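Local structure of oligopeptide-binding protein oppA (Lactococcus lactis, 3DRF) at residues A[340-343]-A[344-348]; A[423-426]-A[427-431]. The protein captures oligopeptides in a voluminous cavity, closing over them like a venus fly-trap, and hands them on for uptake by the OppABCDF ABC transporter. All coordinates share one frame; numbering follows the deposited sequence.

Interaction 1 is the start of helix 342-349 with the two residues before it, interaction 2 about two turns of the neighbouring helix 422-435; their centres lie about 11 Å apart on the same side of the chain's centre. They meet directly. Asn341 OD1 of interaction 1 accepts a probable hydrogen bond from Asn428 ND2 of interaction 2 at 2.9 Å, while Val345 CG2 packs 3.4 Å from Asn428 ND2 and 3.6 Å from Tyr429 OH. Arg340 adds a cation-pi contact with Tyr429. The start of the first helix is thus tied to one face of the second. The centres of interactions 1 and 2 lie about 24 and 25 Å from the centre of the chain.

Interaction 1. Residues A[340-343]-A[344-348]; sequences RNVA and EVDNK
Val345 N reaches back to Asn341 O at 3.1 Å and Asp346 N to Val342 O at 2.9 Å, with Asn347 N bonding to Ala343 O in the same i to i+4 step; together these bonds start helix 342-349. Asn341 is the N-cap residue, but its side chain makes no capping bond. With CG set between the backbone N and the carbonyl carbon (chi1 56°), the amide is directed to Glu344 instead. Asn341 ND2 donates to Glu344 OE1 at 3.0 Å, almost straight at 172°. The acceptor lies practically in the amide plane, whereas the N-H arrives on the anti side of the carboxylate and somewhat out of its plane. The two side chains cross at about a right angle, their flat ends turned 63° apart. The buried amide is held at both ends, because OD1 takes Asn428 ND2, and its rotation is thereby fixed. A carboxylate in the first turn is also likely to be favoured by the helix dipole. Beside this, Val345 CG2 rests 3.5 Å from Asn341 O. One residue further on, Val342 and Asp346 run side by side, Val342 CG1 to Asp346 OD2 3.8 Å, and that OD2 takes a hydrogen bond from Asn540 of strand 536-549. Ala343 and Asp346 pack on Pro356 of strand 354-356, and Asn341 and Val345 lean on helix 422-435.

Interaction 2. Residues A[423-426]-A[427-431]; sequences ETIA and QNYIQ
Ile425 and Tyr429, one helical turn apart, lie side by side and point the same way, and their side chains make the main apolar contact of this turn. The backbone beneath them is regular: Tyr429 N donates to Ile425 O at 3.1 Å, and the same step joins Gln427 to Glu423, Asn428 to Thr424 and Ile430 to Ala426. Along Tyr429, CB sits 3.8 Å from Ala426 O. Tyr429 CG, placed anti to the carbonyl carbon (chi1 -67°), comes next to Ile425 O at 3.9 Å, and Tyr429 CD2 draws closer to that oxygen, at 3.6 Å. Tyr429 CE2 then meets the methyl CG2 of Ile425 at 3.6 Å; that methyl, the branch of Ile425 opposite its backbone N, comes at the ring obliquely. Tyr429 CZ is still within 4.2 Å of Ile425 CG2. Helix 422-435 is the connecting helix of a beta-alpha-beta unit between the parallel strands 407-414 and 439-442. Its sides are shared out accordingly: Ala426 and Tyr429 touch Tyr413 of the first strand, and Ile430 packs on Val440 and Leu442 of the second. The Tyr429 ring also makes a cation-pi contact with Arg340. Replacing Tyr429 by an alanine would probably open a gap beside Ile425 CG2 and cost Arg340 its cation-pi contact with this ring. On the side toward helix 342-349, Asn428 CB packs 3.3 Å from Ile425 O, and Asn428 ND2 donates to Asn341 OD1. Gln427, bent at its second torsion, lays CG against Glu423 O and touches Leu442.

Interaction 1. Residues A[340-343]-A[344-348]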
ATOM      1  N   ARG A 340      -4.206 -17.967 -16.518  1.00  7.46           N
ATOM      2  CA  ARG A 340      -4.394 -16.557 -16.926  1.00  7.55           C
ATOM      3  C   ARG A 340      -3.457 -16.195 -18.097  1.00  7.67           C
ATOM      4  O   ARG A 340      -2.419 -16.744 -18.269  1.00  8.35           O
ATOM      5  CB  ARG A 340      -4.128 -15.545 -15.756  1.00  7.32           C
ATOM      6  CG  ARG A 340      -5.197 -15.612 -14.625  1.00  7.47           C
ATOM      7  CD  ARG A 340      -5.132 -14.344 -13.740  1.00  7.62           C
ATOM      8  NE  ARG A 340      -3.807 -14.201 -13.122  1.00  7.32           N
ATOM      9  CZ  ARG A 340      -3.465 -13.130 -12.423  1.00  7.57           C
ATOM     10  NH1 ARG A 340      -2.275 -13.062 -11.923  1.00  8.15           N
ATOM     11  NH2 ARG A 340      -4.338 -12.154 -12.252  1.00  7.86           N
ATOM     12  N   ASN A 341      -3.947 -15.229 -18.886  1.00  8.31           N
ATOM     13  CA  ASN A 341      -3.209 -14.657 -19.984  1.00  8.11           C
ATOM     14  C   ASN A 341      -2.837 -13.186 -19.735  1.00  8.04           C
ATOM     15  O   ASN A 341      -3.226 -12.316 -20.451  1.00  8.25           O
ATOM     16  CB  ASN A 341      -4.035 -14.787 -21.296  1.00  8.49           C
ATOM     17  CG  ASN A 341      -5.406 -14.162 -21.203  1.00  8.31           C
ATOM     18  OD1 ASN A 341      -5.947 -13.973 -20.192  1.00  8.33           O
ATOM     19  ND2 ASN A 341      -5.956 -13.843 -22.361  1.00  9.53           N
ATOM     20  N   VAL A 342      -2.019 -12.976 -18.707  1.00  7.78           N
ATOM     21  CA  VAL A 342      -1.721 -11.618 -18.264  1.00  7.85           C
ATOM     22  C   VAL A 342      -0.942 -10.845 -19.355  1.00  8.19           C
ATOM     23  O   VAL A 342      -1.186  -9.709 -19.559  1.00  7.34           O
ATOM     24  CB  VAL A 342      -0.923 -11.649 -16.926  1.00  7.57           C
ATOM     25  CG1 VAL A 342      -0.520 -10.286 -16.534  1.00  8.96           C
ATOM     26  CG2 VAL A 342      -1.776 -12.305 -15.845  1.00  8.54           C
ATOM     27  N   ALA A 343      -0.009 -11.499 -20.037  1.00  8.05           N
ATOM     28  CA  ALA A 343       0.753 -10.849 -21.111  1.00  8.43           C
ATOM     29  C   ALA A 343      -0.189 -10.399 -22.256  1.00  8.50           C
ATOM     30  O   ALA A 343      -0.080  -9.293 -22.711  1.00  8.58           O
ATOM     31  CB  ALA A 343       1.863 -11.812 -21.623  1.00  9.11           C
ATOM     32  N   GLU A 344      -1.111 -11.258 -22.674  1.00  8.83           N
ATOM     33  CA  GLU A 344      -2.072 -10.857 -23.699  1.00  9.60           C
ATOM     34  C   GLU A 344      -2.902  -9.634 -23.262  1.00  9.22           C
ATOM     35  O   GLU A 344      -3.107  -8.743 -24.012  1.00  9.21           O
ATOM     36  CB  GLU A 344      -3.015 -12.019 -24.044  1.00 10.61           C
ATOM     37  CG  GLU A 344      -2.412 -13.138 -24.854  1.00 13.31           C
ATOM     38  CD  GLU A 344      -3.443 -14.104 -25.371  1.00 15.63           C
ATOM     39  OE1 GLU A 344      -4.592 -14.117 -24.985  1.00 13.16           O
ATOM     40  OE2 GLU A 344      -2.988 -14.842 -26.241  1.00 20.27           O
ATOM     41  N   VAL A 345      -3.363  -9.607 -22.013  1.00  8.40           N
ATOM     42  CA  VAL A 345      -4.129  -8.475 -21.469  1.00  8.72           C
ATOM     43  C   VAL A 345      -3.266  -7.222 -21.470  1.00  8.25           C
ATOM     44  O   VAL A 345      -3.681  -6.211 -21.922  1.00  8.56           O
ATOM     45  CB  VAL A 345      -4.624  -8.836 -20.028  1.00  8.38           C
ATOM     46  CG1 VAL A 345      -5.100  -7.600 -19.308  1.00  9.44           C
ATOM     47  CG2 VAL A 345      -5.717  -9.936 -20.122  1.00  9.04           C
ATOM     48  N   ASP A 346      -2.032  -7.330 -20.980  1.00  7.97           N
ATOM     49  CA  ASP A 346      -1.131  -6.161 -20.917  1.00  8.58           C
ATOM     50  C   ASP A 346      -0.794  -5.604 -22.323  1.00  8.91           C
ATOM     51  O   ASP A 346      -0.787  -4.459 -22.525  1.00  9.37           O
ATOM     52  CB  ASP A 346       0.172  -6.500 -20.183  1.00  8.89           C
ATOM     53  CG  ASP A 346       0.009  -6.636 -18.674  1.00  9.67           C
ATOM     54  OD1 ASP A 346      -0.984  -6.295 -18.133  1.00  9.99           O
ATOM     55  OD2 ASP A 346       0.971  -7.141 -18.126  1.00  9.56           O
ATOM     56  N   ASN A 347      -0.579  -6.511 -23.261  1.00  9.78           N
ATOM     57  CA  ASN A 347      -0.304  -6.139 -24.679  1.00 10.08           C
ATOM     58  C   ASN A 347      -1.503  -5.402 -25.281  1.00 10.32           C
ATOM     59  O   ASN A 347      -1.336  -4.436 -25.946  1.00 10.66           O
ATOM     60  CB  ASN A 347       0.066  -7.395 -25.521  1.00 10.76           C
ATOM     61  CG  ASN A 347       1.415  -7.986 -25.147  1.00 12.38           C
ATOM     62  OD1 ASN A 347       2.189  -7.374 -24.529  1.00 15.16           O
ATOM     63  ND2 ASN A 347       1.662  -9.195 -25.577  1.00 14.91           N
ATOM     64  N   LYS A 348      -2.700  -5.875 -25.001  1.00 10.22           N
ATOM     65  CA  LYS A 348      -3.919  -5.306 -25.581  1.00 10.47           C
ATOM     66  C   LYS A 348      -4.299  -3.949 -24.999  1.00 10.62           C
ATOM     67  O   LYS A 348      -4.777  -3.117 -25.703  1.00 11.77           O
ATOM     68  CB  LYS A 348      -5.074  -6.277 -25.360  1.00 10.13           C
ATOM     69  CG  LYS A 348      -6.426  -5.761 -25.963  1.00 11.18           C
ATOM     70  CD  LYS A 348      -7.470  -6.914 -26.069  1.00 11.38           C
ATOM     71  CE  LYS A 348      -8.832  -6.417 -26.607  1.00 12.43           C
ATOM     72  NZ  LYS A 348      -9.742  -7.545 -26.607  1.00 14.81           N
TER

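Interaction 2. Residues A[423-426]-A[427-431]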
ATOM      1  N   GLU A 423     -14.448  -4.889 -16.942  1.00 10.51           N
ATOM      2  CA  GLU A 423     -15.419  -5.982 -17.120  1.00 12.04           C
ATOM      3  C   GLU A 423     -14.921  -6.997 -18.175  1.00 10.81           C
ATOM      4  O   GLU A 423     -14.964  -8.183 -17.955  1.00 10.21           O
ATOM      5  CB  GLU A 423     -16.805  -5.457 -17.572  1.00 13.61           C
ATOM      6  CG  GLU A 423     -17.515  -4.527 -16.674  1.00 18.31           C
ATOM      7  CD  GLU A 423     -18.552  -5.219 -15.853  1.00 23.35           C
ATOM      8  OE1 GLU A 423     -18.670  -6.477 -15.896  1.00 26.43           O
ATOM      9  OE2 GLU A 423     -19.190  -4.416 -15.159  1.00 27.09           O
ATOM     10  N   THR A 424     -14.430  -6.463 -19.265  1.00 10.43           N
ATOM     11  CA  THR A 424     -13.885  -7.264 -20.360  1.00 10.54           C
ATOM     12  C   THR A 424     -12.725  -8.148 -19.853  1.00  9.21           C
ATOM     13  O   THR A 424     -12.656  -9.307 -20.105  1.00  8.97           O
ATOM     14  CB  THR A 424     -13.399  -6.341 -21.511  1.00 11.02           C
ATOM     15  OG1 THR A 424     -14.541  -5.669 -22.059  1.00 13.01           O
ATOM     16  CG2 THR A 424     -12.757  -7.152 -22.628  1.00 11.75           C
ATOM     17  N   ILE A 425     -11.831  -7.554 -19.095  1.00  8.50           N
ATOM     18  CA  ILE A 425     -10.643  -8.261 -18.607  1.00  8.68           C
ATOM     19  C   ILE A 425     -11.048  -9.348 -17.610  1.00  7.97           C
ATOM     20  O   ILE A 425     -10.593 -10.439 -17.748  1.00  8.27           O
ATOM     21  CB  ILE A 425      -9.615  -7.268 -17.988  1.00  8.84           C
ATOM     22  CG1 ILE A 425      -9.013  -6.427 -19.108  1.00  8.85           C
ATOM     23  CG2 ILE A 425      -8.541  -8.039 -17.227  1.00  9.26           C
ATOM     24  CD1 ILE A 425      -8.273  -5.197 -18.581  1.00 10.76           C
ATOM     25  N   ALA A 426     -11.929  -9.037 -16.673  1.00  8.21           N
ATOM     26  CA  ALA A 426     -12.392 -10.055 -15.717  1.00  8.65           C
ATOM     27  C   ALA A 426     -13.094 -11.231 -16.421  1.00  8.57           C
ATOM     28  O   ALA A 426     -12.852 -12.338 -16.120  1.00  8.48           O
ATOM     29  CB  ALA A 426     -13.308  -9.397 -14.669  1.00  9.07           C
ATOM     30  N   GLN A 427     -13.963 -10.946 -17.389  1.00  8.94           N
ATOM     31  CA  GLN A 427     -14.629 -12.004 -18.162  1.00  9.94           C
ATOM     32  C   GLN A 427     -13.615 -12.818 -18.980  1.00  9.28           C
ATOM     33  O   GLN A 427     -13.739 -14.002 -19.095  1.00  9.36           O
ATOM     34  CB  GLN A 427     -15.699 -11.387 -19.068  1.00 10.58           C
ATOM     35  CG  GLN A 427     -16.906 -10.888 -18.364  1.00 15.14           C
ATOM     36  CD  GLN A 427     -17.612 -11.918 -17.534  1.00 18.18           C
ATOM     37  OE1 GLN A 427     -17.571 -13.095 -17.780  1.00 20.62           O
ATOM     38  NE2 GLN A 427     -18.348 -11.416 -16.613  1.00 20.80           N
ATOM     39  N   ASN A 428     -12.610 -12.137 -19.505  1.00  9.26           N
ATOM     40  CA  ASN A 428     -11.488 -12.805 -20.178  1.00  8.98           C
ATOM     41  C   ASN A 428     -10.782 -13.871 -19.276  1.00  8.80           C
ATOM     42  O   ASN A 428     -10.565 -14.965 -19.717  1.00  9.34           O
ATOM     43  CB  ASN A 428     -10.473 -11.787 -20.706  1.00  9.34           C
ATOM     44  CG  ASN A 428      -9.101 -12.373 -20.943  1.00  9.17           C
ATOM     45  OD1 ASN A 428      -8.819 -12.913 -21.980  1.00 10.43           O
ATOM     46  ND2 ASN A 428      -8.253 -12.254 -19.968  1.00  8.91           N
ATOM     47  N   TYR A 429     -10.533 -13.537 -18.000  1.00  8.02           N
ATOM     48  CA  TYR A 429      -9.972 -14.529 -17.063  1.00  7.96           C
ATOM     49  C   TYR A 429     -10.965 -15.668 -16.765  1.00  7.58           C
ATOM     50  O   TYR A 429     -10.562 -16.784 -16.711  1.00  7.58           O
ATOM     51  CB  TYR A 429      -9.435 -13.857 -15.783  1.00  7.83           C
ATOM     52  CG  TYR A 429      -8.203 -12.960 -16.035  1.00  7.92           C
ATOM     53  CD1 TYR A 429      -7.148 -13.344 -16.887  1.00  7.89           C
ATOM     54  CD2 TYR A 429      -8.134 -11.698 -15.427  1.00  8.07           C
ATOM     55  CE1 TYR A 429      -6.029 -12.499 -17.088  1.00  7.76           C
ATOM     56  CE2 TYR A 429      -7.035 -10.872 -15.619  1.00  7.57           C
ATOM     57  CZ  TYR A 429      -5.999 -11.278 -16.437  1.00  7.92           C
ATOM     58  OH  TYR A 429      -4.904 -10.501 -16.676  1.00  8.84           O
ATOM     59  N   ILE A 430     -12.236 -15.329 -16.576  1.00  7.86           N
ATOM     60  CA  ILE A 430     -13.268 -16.349 -16.409  1.00  8.56           C
ATOM     61  C   ILE A 430     -13.266 -17.348 -17.607  1.00  8.56           C
ATOM     62  O   ILE A 430     -13.376 -18.525 -17.406  1.00  8.73           O
ATOM     63  CB  ILE A 430     -14.656 -15.664 -16.200  1.00  8.62           C
ATOM     64  CG1 ILE A 430     -14.694 -15.032 -14.798  1.00  8.50           C
ATOM     65  CG2 ILE A 430     -15.805 -16.712 -16.304  1.00  9.78           C
ATOM     66  CD1 ILE A 430     -15.976 -14.163 -14.498  1.00 10.17           C
ATOM     67  N   GLN A 431     -13.146 -16.814 -18.806  1.00  9.15           N
ATOM     68  CA  GLN A 431     -13.024 -17.606 -20.021  1.00  9.55           C
ATOM     69  C   GLN A 431     -11.771 -18.481 -19.995  1.00  8.89           C
ATOM     70  O   GLN A 431     -11.849 -19.607 -20.334  1.00  8.94           O
ATOM     71  CB  GLN A 431     -13.002 -16.664 -21.237  1.00 10.33           C
ATOM     72  CG  GLN A 431     -12.705 -17.343 -22.555  1.00 13.44           C
ATOM     73  CD  GLN A 431     -12.324 -16.376 -23.674  1.00 16.20           C
ATOM     74  OE1 GLN A 431     -12.212 -15.173 -23.504  1.00 16.93           O
ATOM     75  NE2 GLN A 431     -12.162 -16.944 -24.860  1.00 18.02           N
TER